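PDB 5LQ5: probable ABC transporter phosphite binding protein PhnD1 from Prochlorococcus marinus str. MIT 9301, which binds inorganic phosphite strongly, and methylphosphonate and phosphate only very weakly, probably as the periplasmic solute-binding component of an ABC transporter. Local coordinates for residues 59-65 with 205-211; 19-24 with 39-43; 50-56 with 70-75; 2-7 with 214-218. All coordinates share one frame; numbering follows the deposited sequence. Where two conformers were deposited one is given.

Contact 1 of 4, residues 59-65 with 205-211; sequences DLVWFGG and DYHWVAQ. With PO3 (phosphite ion), chain B.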
# COMPACT_ATOMS: atom_id res chain seq x y z
N ASP A 59 10.51 -13.13 -3.88
CA ASP A 59 10.24 -14.14 -2.86
C ASP A 59 9.42 -13.69 -1.66
O ASP A 59 8.71 -14.49 -1.07
CB ASP A 59 11.56 -14.67 -2.30
CG ASP A 59 12.39 -15.36 -3.35
OD1 ASP A 59 11.81 -16.15 -4.14
OD2 ASP A 59 13.62 -15.12 -3.37
N LEU A 60 9.58 -12.44 -1.29
CA LEU A 60 9.01 -11.85 -0.10
C LEU A 60 8.63 -10.42 -0.46
O LEU A 60 9.49 -9.62 -0.80
CB LEU A 60 10.01 -11.83 1.04
CG LEU A 60 9.55 -11.13 2.32
CD1 LEU A 60 8.40 -11.86 3.01
CD2 LEU A 60 10.76 -11.03 3.25
N VAL A 61 7.35 -10.11 -0.44
CA VAL A 61 6.83 -8.85 -1.00
C VAL A 61 5.89 -8.15 -0.04
O VAL A 61 5.01 -8.78 0.55
CB VAL A 61 6.10 -9.08 -2.34
CG1 VAL A 61 5.53 -7.80 -2.91
CG2 VAL A 61 7.03 -9.70 -3.36
N TRP A 62 6.11 -6.86 0.13
CA TRP A 62 5.23 -5.93 0.83
C TRP A 62 4.11 -5.50 -0.10
O TRP A 62 4.33 -4.72 -1.04
CB TRP A 62 6.03 -4.76 1.32
CG TRP A 62 5.32 -3.73 2.14
CD1 TRP A 62 5.09 -2.43 1.78
CD2 TRP A 62 4.77 -3.89 3.44
NE1 TRP A 62 4.45 -1.75 2.79
CE2 TRP A 62 4.23 -2.62 3.82
CE3 TRP A 62 4.64 -4.97 4.32
CZ2 TRP A 62 3.58 -2.42 5.04
CZ3 TRP A 62 4.00 -4.74 5.55
CH2 TRP A 62 3.49 -3.46 5.89
N PHE A 63 2.96 -6.15 0.08
CA PHE A 63 1.78 -5.93 -0.73
C PHE A 63 0.75 -5.03 0.00
O PHE A 63 0.74 -4.93 1.24
CB PHE A 63 1.08 -7.26 -1.05
CG PHE A 63 1.66 -8.01 -2.22
CD1 PHE A 63 1.64 -7.45 -3.50
CD2 PHE A 63 2.26 -9.25 -2.06
CE1 PHE A 63 2.17 -8.14 -4.60
CE2 PHE A 63 2.76 -9.94 -3.14
CZ PHE A 63 2.74 -9.37 -4.42
N GLY A 64 -0.12 -4.39 -0.77
CA GLY A 64 -1.33 -3.83 -0.28
C GLY A 64 -2.38 -4.92 -0.12
O GLY A 64 -2.16 -6.07 -0.52
N GLY A 65 -3.55 -4.57 0.41
CA GLY A 65 -4.63 -5.56 0.59
C GLY A 65 -5.07 -6.21 -0.72
O GLY A 65 -5.02 -7.44 -0.86
N ASP A 205 -5.31 -3.62 5.14
CA ASP A 205 -4.45 -3.23 4.02
C ASP A 205 -3.13 -4.02 3.95
O ASP A 205 -3.12 -5.19 3.49
CB ASP A 205 -4.29 -1.70 3.96
CG ASP A 205 -3.81 -1.21 2.57
OD1 ASP A 205 -3.46 -2.05 1.69
OD2 ASP A 205 -3.87 0.03 2.33
N TYR A 206 -2.02 -3.38 4.30
CA TYR A 206 -0.73 -3.91 3.89
C TYR A 206 -0.31 -5.17 4.62
O TYR A 206 -0.66 -5.37 5.79
CB TYR A 206 0.37 -2.88 4.07
CG TYR A 206 0.29 -1.65 3.19
CD1 TYR A 206 1.12 -1.53 2.10
CD2 TYR A 206 -0.54 -0.58 3.48
CE1 TYR A 206 1.12 -0.42 1.29
CE2 TYR A 206 -0.58 0.56 2.67
CZ TYR A 206 0.27 0.65 1.59
OH TYR A 206 0.21 1.82 0.82
N HIS A 207 0.46 -6.00 3.93
CA HIS A 207 1.00 -7.23 4.49
C HIS A 207 2.12 -7.84 3.67
O HIS A 207 2.19 -7.65 2.45
CB HIS A 207 -0.11 -8.26 4.70
CG HIS A 207 -0.85 -8.68 3.46
ND1 HIS A 207 -1.74 -7.85 2.81
CD2 HIS A 207 -0.89 -9.86 2.81
CE1 HIS A 207 -2.26 -8.51 1.78
NE2 HIS A 207 -1.77 -9.72 1.77
N TRP A 208 3.01 -8.53 4.38
CA TRP A 208 4.06 -9.32 3.78
C TRP A 208 3.54 -10.66 3.33
O TRP A 208 2.87 -11.34 4.09
CB TRP A 208 5.20 -9.58 4.76
CG TRP A 208 6.08 -8.40 5.08
CD1 TRP A 208 6.12 -7.66 6.25
CD2 TRP A 208 7.10 -7.86 4.24
NE1 TRP A 208 7.07 -6.69 6.15
CE2 TRP A 208 7.70 -6.80 4.94
CE3 TRP A 208 7.54 -8.15 2.95
CZ2 TRP A 208 8.73 -6.04 4.39
CZ3 TRP A 208 8.57 -7.42 2.41
CH2 TRP A 208 9.15 -6.37 3.13
N VAL A 209 3.95 -11.05 2.14
CA VAL A 209 3.63 -12.33 1.53
C VAL A 209 4.91 -13.01 1.11
O VAL A 209 5.73 -12.41 0.42
CB VAL A 209 2.67 -12.18 0.34
CG1 VAL A 209 2.32 -13.56 -0.24
CG2 VAL A 209 1.39 -11.44 0.74
N ALA A 210 5.06 -14.30 1.45
CA ALA A 210 6.23 -15.09 1.03
C ALA A 210 5.82 -16.26 0.12
O ALA A 210 4.70 -16.79 0.23
CB ALA A 210 6.99 -15.64 2.24
N GLN A 211 6.74 -16.67 -0.73
CA GLN A 211 6.61 -17.90 -1.52
C GLN A 211 6.47 -19.09 -0.58
O GLN A 211 7.04 -19.12 0.52
CB GLN A 211 7.81 -18.14 -2.45
CG GLN A 211 8.04 -17.08 -3.50
CD GLN A 211 7.04 -17.10 -4.64
OE1 GLN A 211 6.23 -18.00 -4.78
NE2 GLN A 211 7.09 -16.07 -5.45
P PO3 B . -2.28 0.09 -1.06
O1 PO3 B . -3.24 0.75 -0.01
O2 PO3 B . -2.89 -1.18 -1.80
O3 PO3 B . -1.76 1.15 -2.08

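Contact 2 of 4, residues 19-24 with 39-43; sequences LDKRFN and KYIPV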
# COMPACT_ATOMS: atom_id res chain seq x y z
N LEU A 19 11.32 4.13 -1.11
CA LEU A 19 11.28 2.67 -1.21
C LEU A 19 12.66 2.07 -1.12
O LEU A 19 12.88 1.09 -0.39
CB LEU A 19 10.63 2.20 -2.53
CG LEU A 19 9.21 2.68 -2.79
CD1 LEU A 19 8.82 2.29 -4.22
CD2 LEU A 19 8.23 2.14 -1.79
N ASP A 20 13.60 2.65 -1.87
CA ASP A 20 14.99 2.18 -1.84
C ASP A 20 15.53 2.18 -0.41
O ASP A 20 16.11 1.21 0.07
CB ASP A 20 15.88 3.10 -2.67
CG ASP A 20 15.78 2.87 -4.16
OD1 ASP A 20 15.22 1.86 -4.61
OD2 ASP A 20 16.29 3.74 -4.91
N LYS A 21 15.34 3.30 0.28
CA LYS A 21 15.88 3.44 1.65
C LYS A 21 15.30 2.38 2.60
O LYS A 21 16.05 1.68 3.30
CB LYS A 21 15.63 4.84 2.21
CG LYS A 21 16.53 5.17 3.39
CD LYS A 21 16.18 6.51 4.01
CE LYS A 21 16.93 6.67 5.32
NZ LYS A 21 16.57 7.92 6.04
N ARG A 22 13.98 2.27 2.60
CA ARG A 22 13.22 1.32 3.42
C ARG A 22 13.62 -0.10 3.14
O ARG A 22 13.98 -0.87 4.07
CB ARG A 22 11.71 1.47 3.16
CG ARG A 22 10.85 0.58 4.01
CD ARG A 22 9.54 1.22 4.25
NE ARG A 22 8.64 1.02 3.14
CZ ARG A 22 7.41 1.52 3.10
NH1 ARG A 22 6.97 2.28 4.09
NH2 ARG A 22 6.64 1.25 2.07
N PHE A 23 13.50 -0.51 1.88
CA PHE A 23 13.65 -1.94 1.56
C PHE A 23 15.09 -2.42 1.51
O PHE A 23 15.38 -3.58 1.82
CB PHE A 23 12.81 -2.32 0.33
CG PHE A 23 11.36 -2.21 0.62
CD1 PHE A 23 10.73 -3.11 1.49
CD2 PHE A 23 10.61 -1.17 0.09
CE1 PHE A 23 9.41 -2.95 1.81
CE2 PHE A 23 9.27 -1.03 0.39
CZ PHE A 23 8.68 -1.92 1.26
N ASN A 24 16.01 -1.51 1.24
CA ASN A 24 17.43 -1.87 1.36
C ASN A 24 17.81 -2.06 2.85
O ASN A 24 18.54 -3.02 3.19
CB ASN A 24 18.34 -0.83 0.71
CG ASN A 24 18.29 -0.85 -0.82
OD1 ASN A 24 18.07 -1.88 -1.46
ND2 ASN A 24 18.57 0.31 -1.42
N LYS A 39 18.23 -9.26 -1.29
CA LYS A 39 18.33 -8.15 -2.25
C LYS A 39 16.94 -7.58 -2.53
O LYS A 39 16.02 -8.33 -2.84
CB LYS A 39 18.96 -8.67 -3.55
CG LYS A 39 19.15 -7.68 -4.68
CD LYS A 39 20.39 -6.83 -4.51
CE LYS A 39 20.69 -6.07 -5.80
NZ LYS A 39 21.10 -4.68 -5.52
N TYR A 40 16.78 -6.26 -2.38
CA TYR A 40 15.54 -5.56 -2.79
C TYR A 40 15.59 -5.34 -4.31
O TYR A 40 16.56 -4.78 -4.85
CB TYR A 40 15.35 -4.25 -2.05
CG TYR A 40 14.29 -3.32 -2.64
CD1 TYR A 40 12.98 -3.76 -2.86
CD2 TYR A 40 14.60 -1.97 -2.92
CE1 TYR A 40 12.03 -2.91 -3.39
CE2 TYR A 40 13.64 -1.13 -3.44
CZ TYR A 40 12.35 -1.61 -3.68
OH TYR A 40 11.38 -0.79 -4.22
N ILE A 41 14.53 -5.75 -4.98
CA ILE A 41 14.38 -5.65 -6.45
C ILE A 41 13.18 -4.74 -6.76
O ILE A 41 12.05 -5.22 -6.71
CB ILE A 41 14.14 -7.04 -7.08
CG1 ILE A 41 15.15 -8.10 -6.61
CG2 ILE A 41 14.07 -6.96 -8.60
CD1 ILE A 41 16.58 -7.78 -6.90
N PRO A 42 13.41 -3.46 -7.14
CA PRO A 42 12.30 -2.58 -7.52
C PRO A 42 11.50 -3.06 -8.73
O PRO A 42 12.02 -3.75 -9.59
CB PRO A 42 12.98 -1.23 -7.82
CG PRO A 42 14.31 -1.31 -7.15
CD PRO A 42 14.70 -2.76 -7.25
N VAL A 43 10.23 -2.66 -8.77
CA VAL A 43 9.37 -2.89 -9.93
C VAL A 43 8.74 -1.60 -10.42
O VAL A 43 8.63 -0.64 -9.66
CB VAL A 43 8.28 -3.92 -9.61
CG1 VAL A 43 8.93 -5.26 -9.28
CG2 VAL A 43 7.34 -3.40 -8.51
O HOH W 1 18.94 -4.61 -1.32
O HOH W 2 18.06 -2.56 -4.16

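Contact 3 of 4, residues 50-56 with 70-75; sequences VTGFRTK and QARLQT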
# COMPACT_ATOMS: atom_id res chain seq x y z
N VAL A 50 2.80 -8.02 -8.49
CA VAL A 50 2.00 -9.25 -8.51
C VAL A 50 2.62 -10.26 -9.49
O VAL A 50 2.84 -11.44 -9.16
CB VAL A 50 0.54 -8.97 -8.85
CG1 VAL A 50 -0.20 -10.31 -8.96
CG2 VAL A 50 -0.09 -8.10 -7.76
N THR A 51 2.93 -9.79 -10.68
CA THR A 51 3.44 -10.73 -11.70
C THR A 51 4.88 -11.22 -11.36
O THR A 51 5.22 -12.35 -11.57
CB THR A 51 3.41 -10.03 -13.08
OG1 THR A 51 2.05 -9.69 -13.39
CG2 THR A 51 4.02 -10.92 -14.19
N GLY A 52 5.69 -10.37 -10.76
CA GLY A 52 7.05 -10.77 -10.33
C GLY A 52 6.97 -11.83 -9.23
O GLY A 52 7.80 -12.74 -9.13
N PHE A 53 5.95 -11.73 -8.41
CA PHE A 53 5.72 -12.73 -7.36
C PHE A 53 5.28 -14.04 -8.03
O PHE A 53 5.85 -15.10 -7.75
CB PHE A 53 4.72 -12.25 -6.32
CG PHE A 53 4.60 -13.14 -5.13
CD1 PHE A 53 5.54 -13.10 -4.10
CD2 PHE A 53 3.61 -14.09 -5.06
CE1 PHE A 53 5.42 -13.95 -3.01
CE2 PHE A 53 3.50 -14.95 -3.99
CZ PHE A 53 4.42 -14.89 -2.97
N ARG A 54 4.30 -13.96 -8.95
CA ARG A 54 3.82 -15.14 -9.66
C ARG A 54 4.94 -15.87 -10.41
O ARG A 54 4.97 -17.12 -10.37
CB ARG A 54 2.68 -14.77 -10.63
CG ARG A 54 2.11 -15.97 -11.37
CD ARG A 54 1.11 -15.56 -12.42
NE ARG A 54 1.67 -14.69 -13.47
CZ ARG A 54 2.36 -15.10 -14.53
NH1 ARG A 54 2.64 -16.40 -14.75
NH2 ARG A 54 2.77 -14.18 -15.39
N THR A 55 5.86 -15.13 -11.05
CA THR A 55 6.97 -15.74 -11.82
C THR A 55 8.19 -16.12 -10.96
O THR A 55 9.20 -16.57 -11.48
CB THR A 55 7.45 -14.85 -12.98
OG1 THR A 55 7.93 -13.61 -12.45
CG2 THR A 55 6.32 -14.62 -13.96
N LYS A 56 8.12 -15.84 -9.67
CA LYS A 56 9.20 -16.20 -8.71
C LYS A 56 10.46 -15.35 -8.88
O LYS A 56 11.56 -15.71 -8.44
CB LYS A 56 9.49 -17.71 -8.72
CG LYS A 56 8.22 -18.51 -8.46
CD LYS A 56 8.46 -19.92 -7.94
CE LYS A 56 7.19 -20.76 -8.03
NZ LYS A 56 6.02 -20.18 -7.30
N GLN A 70 -4.65 -10.49 -4.91
CA GLN A 70 -4.41 -10.85 -6.31
C GLN A 70 -3.22 -11.81 -6.43
O GLN A 70 -3.28 -12.83 -7.14
CB GLN A 70 -4.13 -9.60 -7.18
CG GLN A 70 -5.33 -8.64 -7.34
CD GLN A 70 -4.96 -7.30 -7.94
OE1 GLN A 70 -3.83 -6.83 -7.78
NE2 GLN A 70 -5.88 -6.68 -8.62
N ALA A 71 -2.12 -11.45 -5.77
CA ALA A 71 -0.93 -12.27 -5.82
C ALA A 71 -1.15 -13.69 -5.30
O ALA A 71 -0.65 -14.65 -5.88
CB ALA A 71 0.22 -11.62 -5.07
N ARG A 72 -1.86 -13.79 -4.18
CA ARG A 72 -2.15 -15.10 -3.58
C ARG A 72 -3.14 -15.96 -4.38
O ARG A 72 -3.05 -17.18 -4.39
CB ARG A 72 -2.54 -14.90 -2.11
CG ARG A 72 -1.31 -14.52 -1.29
CD ARG A 72 -1.50 -14.31 0.20
NE ARG A 72 -2.26 -13.09 0.53
CZ ARG A 72 -3.56 -13.09 0.82
NH1 ARG A 72 -4.16 -11.94 1.12
NH2 ARG A 72 -4.25 -14.22 0.80
N LEU A 73 -4.04 -15.32 -5.12
CA LEU A 73 -4.91 -16.03 -6.03
C LEU A 73 -4.12 -16.59 -7.23
O LEU A 73 -4.36 -17.71 -7.65
CB LEU A 73 -6.06 -15.14 -6.50
CG LEU A 73 -7.13 -14.85 -5.45
CD1 LEU A 73 -8.03 -13.72 -5.95
CD2 LEU A 73 -7.95 -16.11 -5.09
N GLN A 74 -3.21 -15.79 -7.77
CA GLN A 74 -2.38 -16.15 -8.94
C GLN A 74 -1.28 -17.14 -8.59
O GLN A 74 -0.76 -17.82 -9.44
CB GLN A 74 -1.75 -14.91 -9.58
CG GLN A 74 -2.71 -13.97 -10.28
CD GLN A 74 -2.02 -13.21 -11.40
OE1 GLN A 74 -0.84 -12.93 -11.31
NE2 GLN A 74 -2.75 -12.92 -12.47
N THR A 75 -0.91 -17.15 -7.32
CA THR A 75 0.22 -17.89 -6.78
C THR A 75 -0.21 -18.73 -5.57
O THR A 75 0.02 -18.33 -4.42
CB THR A 75 1.35 -16.93 -6.36
OG1 THR A 75 1.44 -15.86 -7.32
CG2 THR A 75 2.69 -17.63 -6.27

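Contact 4 of 4, residues 2-7 with 214-218; sequences NPKVLK and LENRF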
# COMPACT_ATOMS: atom_id res chain seq x y z
N ASN A 2 18.18 -16.58 -9.77
CA ASN A 2 19.14 -17.07 -8.72
C ASN A 2 18.41 -17.57 -7.48
O ASN A 2 17.93 -16.77 -6.66
CB ASN A 2 20.16 -15.98 -8.33
CG ASN A 2 21.18 -15.72 -9.43
OD1 ASN A 2 21.42 -16.56 -10.30
ND2 ASN A 2 21.79 -14.54 -9.39
N PRO A 3 18.37 -18.89 -7.29
CA PRO A 3 17.59 -19.44 -6.20
C PRO A 3 18.20 -19.27 -4.81
O PRO A 3 17.48 -19.49 -3.83
CB PRO A 3 17.52 -20.94 -6.54
CG PRO A 3 18.67 -21.19 -7.50
CD PRO A 3 19.33 -19.88 -7.81
N LYS A 4 19.48 -18.92 -4.71
CA LYS A 4 20.10 -18.78 -3.38
C LYS A 4 20.02 -17.36 -2.83
O LYS A 4 20.43 -17.11 -1.70
CB LYS A 4 21.52 -19.32 -3.32
CG LYS A 4 22.10 -19.25 -1.90
CD LYS A 4 23.49 -19.84 -1.71
CE LYS A 4 23.96 -19.66 -0.27
NZ LYS A 4 25.32 -20.19 0.04
N VAL A 5 19.48 -16.43 -3.60
CA VAL A 5 19.24 -15.07 -3.12
C VAL A 5 17.76 -14.92 -2.76
O VAL A 5 16.86 -15.26 -3.58
CB VAL A 5 19.59 -14.03 -4.19
CG1 VAL A 5 19.31 -12.63 -3.68
CG2 VAL A 5 21.05 -14.17 -4.62
N LEU A 6 17.50 -14.41 -1.55
CA LEU A 6 16.14 -14.07 -1.12
C LEU A 6 15.81 -12.66 -1.67
O LEU A 6 16.42 -11.68 -1.29
CB LEU A 6 15.98 -14.08 0.42
CG LEU A 6 14.56 -13.90 0.96
CD1 LEU A 6 13.70 -15.13 0.72
CD2 LEU A 6 14.58 -13.58 2.45
N LYS A 7 14.81 -12.59 -2.51
CA LYS A 7 14.51 -11.40 -3.31
C LYS A 7 13.28 -10.75 -2.71
O LYS A 7 12.22 -11.34 -2.63
CB LYS A 7 14.29 -11.79 -4.77
CG LYS A 7 15.53 -12.42 -5.43
CD LYS A 7 15.20 -13.01 -6.79
CE LYS A 7 15.98 -14.29 -7.04
NZ LYS A 7 15.42 -15.44 -6.28
N LEU A 214 10.07 -21.89 -0.02
CA LEU A 214 11.37 -21.42 0.43
C LEU A 214 12.25 -22.50 1.05
O LEU A 214 13.47 -22.44 0.89
CB LEU A 214 11.23 -20.21 1.34
CG LEU A 214 10.59 -19.01 0.61
CD1 LEU A 214 10.50 -17.86 1.58
CD2 LEU A 214 11.36 -18.58 -0.64
N GLU A 215 11.63 -23.48 1.71
CA GLU A 215 12.37 -24.61 2.33
C GLU A 215 13.25 -25.39 1.36
O GLU A 215 14.35 -25.79 1.73
CB GLU A 215 11.44 -25.59 3.01
CG GLU A 215 11.25 -25.28 4.47
CD GLU A 215 10.17 -24.25 4.68
OE1 GLU A 215 9.14 -24.35 3.99
OE2 GLU A 215 10.35 -23.36 5.53
N ASN A 216 12.78 -25.58 0.14
CA ASN A 216 13.58 -26.30 -0.87
C ASN A 216 14.88 -25.59 -1.25
O ASN A 216 15.83 -26.22 -1.66
CB ASN A 216 12.78 -26.57 -2.13
CG ASN A 216 11.51 -27.34 -1.85
OD1 ASN A 216 11.47 -28.24 -1.01
ND2 ASN A 216 10.44 -26.99 -2.57
N ARG A 217 14.89 -24.27 -1.13
CA ARG A 217 16.09 -23.48 -1.45
C ARG A 217 16.92 -23.13 -0.23
O ARG A 217 18.15 -23.03 -0.34
CB ARG A 217 15.71 -22.17 -2.13
CG ARG A 217 15.00 -22.34 -3.45
CD ARG A 217 14.03 -21.20 -3.66
NE ARG A 217 14.75 -19.93 -3.70
CZ ARG A 217 14.15 -18.75 -3.80
NH1 ARG A 217 12.82 -18.68 -3.86
NH2 ARG A 217 14.88 -17.65 -3.83
N PHE A 218 16.26 -22.92 0.90
CA PHE A 218 16.92 -22.37 2.11
C PHE A 218 16.99 -23.30 3.32
O PHE A 218 17.66 -22.97 4.31
CB PHE A 218 16.29 -21.02 2.50
CG PHE A 218 16.48 -19.94 1.44
CD1 PHE A 218 17.71 -19.37 1.22
CD2 PHE A 218 15.41 -19.53 0.65
CE1 PHE A 218 17.89 -18.39 0.25
CE2 PHE A 218 15.57 -18.55 -0.32
CZ PHE A 218 16.82 -17.98 -0.53

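Contact 1 of 4, residues 59-65 with 205-211
V61 and V209 form one hydrogen-bonded antiparallel pair between strands 60-63 and 207-210, F63 and H207 the other. In the first, V61 N reaches V209 O at 2.9 Å and V209 N returns to V61 O; the second repeats the exchange, and Q211 N to D59 O carries the pairing beyond the strand ends.

The tryptophan contacts lie on the face shared by L60, W62, W208 and A210. W62 turns the edge of its six-membered ring toward the face of W208, with CE3 3.5 Å from W208 NE1 and the planes 54° apart, while its CB sits over the six-membered ring of W208. W62 lies with CG anti to its backbone N (chi1 -177°), which carries the far side of the indole to Y206, whose CB covers one face, 3.4 Å from W62 CZ2. On the opposite side of the sheet, with V61 and V209, F63 meets V209 CG2 at its ring edge.

At the ligand end the side-chain contacts become polar. G65 N donates to D205 OD1 at 2.8 Å, and H207 ND1 donates in its ring plane to D205 O. D205 OD2 lies only 2.5 Å from phosphite O1. Y206 OH, bonded to D13 and N176, stands beside phosphorus. A CB on G64 would collide with phosphite O2. The strand ends deliver G64, D205 and Y206 to the phosphite pocket, in the cleft between the two domains, as in periplasmic binding proteins.

Contact 2 of 4, residues 19-24 with 39-43
Y40 of strand 37-40 faces the helical turn 19-24, and the nearest CA atoms, those of N24 and Y40, stand 5.9 Å apart. The two segments belong to a beta-alpha-beta unit made of strand 5-10, helix 16-34 and strand 37-40, so this is the packing of a crossover helix against the second strand of its own unit. Within the helix, F23 N donates to L19 O and N24 N to D20 O, which sets L19, D20, F23 and N24 round the side that meets the tyrosine.

Y40 carries nearly all of the contact. Its CG lies anti to the backbone N (chi1 166°), and the ring reaches across to the helix. F23 CB sits over one face, 3.5 Å from the ring centroid, a CH-pi contact; the phenyl ring of F23 then runs off obliquely, its plane 36° from that of Y40. P42 N of the tyrosine's own segment lies over the rim of the opposite face. Two polar groups come in at the ring edge: D20 OD1 lies 3.6 Å from Y40 CE2, and N24 OD1 approaches CD2 with its amide steeply inclined to the ring. At the far end, Y40 OH lies 3.5 Å from L19 CB. Q16, one turn earlier in the helix, donates through NE2 to both Y40 OH and D20 OD1, tying the hydroxyl end in place.

Water completes the join to the strand backbone. N24 OD1 accepts from two waters, one of which accepts from Y40 N at 2.9 Å, while the other donates to Y40 O at 2.8 Å.

Contact 3 of 4, residues 50-56 with 70-75
T75 closes helix 65-74 against the last turns of helix 46-54, and its side chain can be followed outward as a worked case of a polar side chain lodged against an aromatic ring. CB rests beside the ring of F53, 3.8 Å from CE2. From there the branches part. CG2, lying anti to the backbone N, continues along the phenyl group and comes within 3.6 Å of F53 CE2, with K56 NZ farther off. OG1 turns back to its own helix and donates to A71 O at 2.8 Å, one turn earlier; T75 OG1 also stands at the edge of the F53 ring, near its plane, and 3.4 Å from R54 CA. The hydroxyl is thus paired within its helix while its surface packs against the neighbouring one. A valine here would probably keep much of the packing against F53 but leave A71 O without its side-chain donor.

The short helical segments run at 30° to each other, with their axes 9.1 Å apart. Nearer the start of the contact, V50 CG1 lies against A71, whose CB also meets F53 CD2 obliquely. Q74 reaches back extended beyond CG, so that OE1 lies between V50 CG1 and R54 CD, 3.5 Å from the latter. It approaches the edge of the R54 guanidinium, but the two flat groups stand 85° apart. On the side toward the sheet, V50, F53 and A71 also pack on strand 60-63.

Chemically, the join rests on shape and van der Waals contact rather than on polar pairing between the helices, and Q74 OE1 is buried here without a partner in the model.

Contact 4 of 4, residues 2-7 with 214-218
R217 grips the carbonyl of P3 where a type I beta turn from N2 to V5 leads into strand 5-10 of the six-stranded sheet and the short helix 214-218 packs beside it. The tight part begins with this side-on grip. NE donates to P3 O at 2.8 Å, in the carbonyl plane and on a lone pair, whereas NH2 meets the same oxygen from above that plane at 3.2 Å. Bends at chi2 and chi3 bring the guanidinium edge-on to the turn, and NH1 makes a salt bridge with D59. An alanine here would probably leave P3 O without both donors and D59 without its charged mate, freeing the turn to shift.

The F218 ring packs on the guanidinium, with CE2 over one face and 4.0 Å from L6 CD1, while its edge brings CE1 to 3.4 Å from K4 O.

The solvent side is looser: P3 and K4 are exposed, and the K4 side chain is poorly ordered.

A separate point is charge. K7 NZ stands 3.3 Å from R217 NH2, a like-charge approach likely to be eased by carbonyls: K7 NZ donates to N2 O at 2.9 Å and to V5 O at 3.1 Å.

Overall arrangement
Contact 1 is the core of the set: wholly buried, it pairs the two central strands of the six-stranded sheet and ends at the phosphite. The other three pack around it, contact 3 largely buried, contacts 2 and 4 only partly. Contacts 2 and 3 lie on opposite faces of that sheet: F23 of contact 2 touches W62 and W208, whereas A71 of contact 3 touches F63. Contact 4 lies toward the surface, about 17 Å from contact 1 between centres, yet its strand 5-10 neighbours both 60-63 and 37-40. The chemistry changes accordingly, from backbone pairing and aromatic rings in contact 1, through ring packing with waters in contact 2 and dispersion in contact 3, to charged groups gripping carbonyls in contact 4.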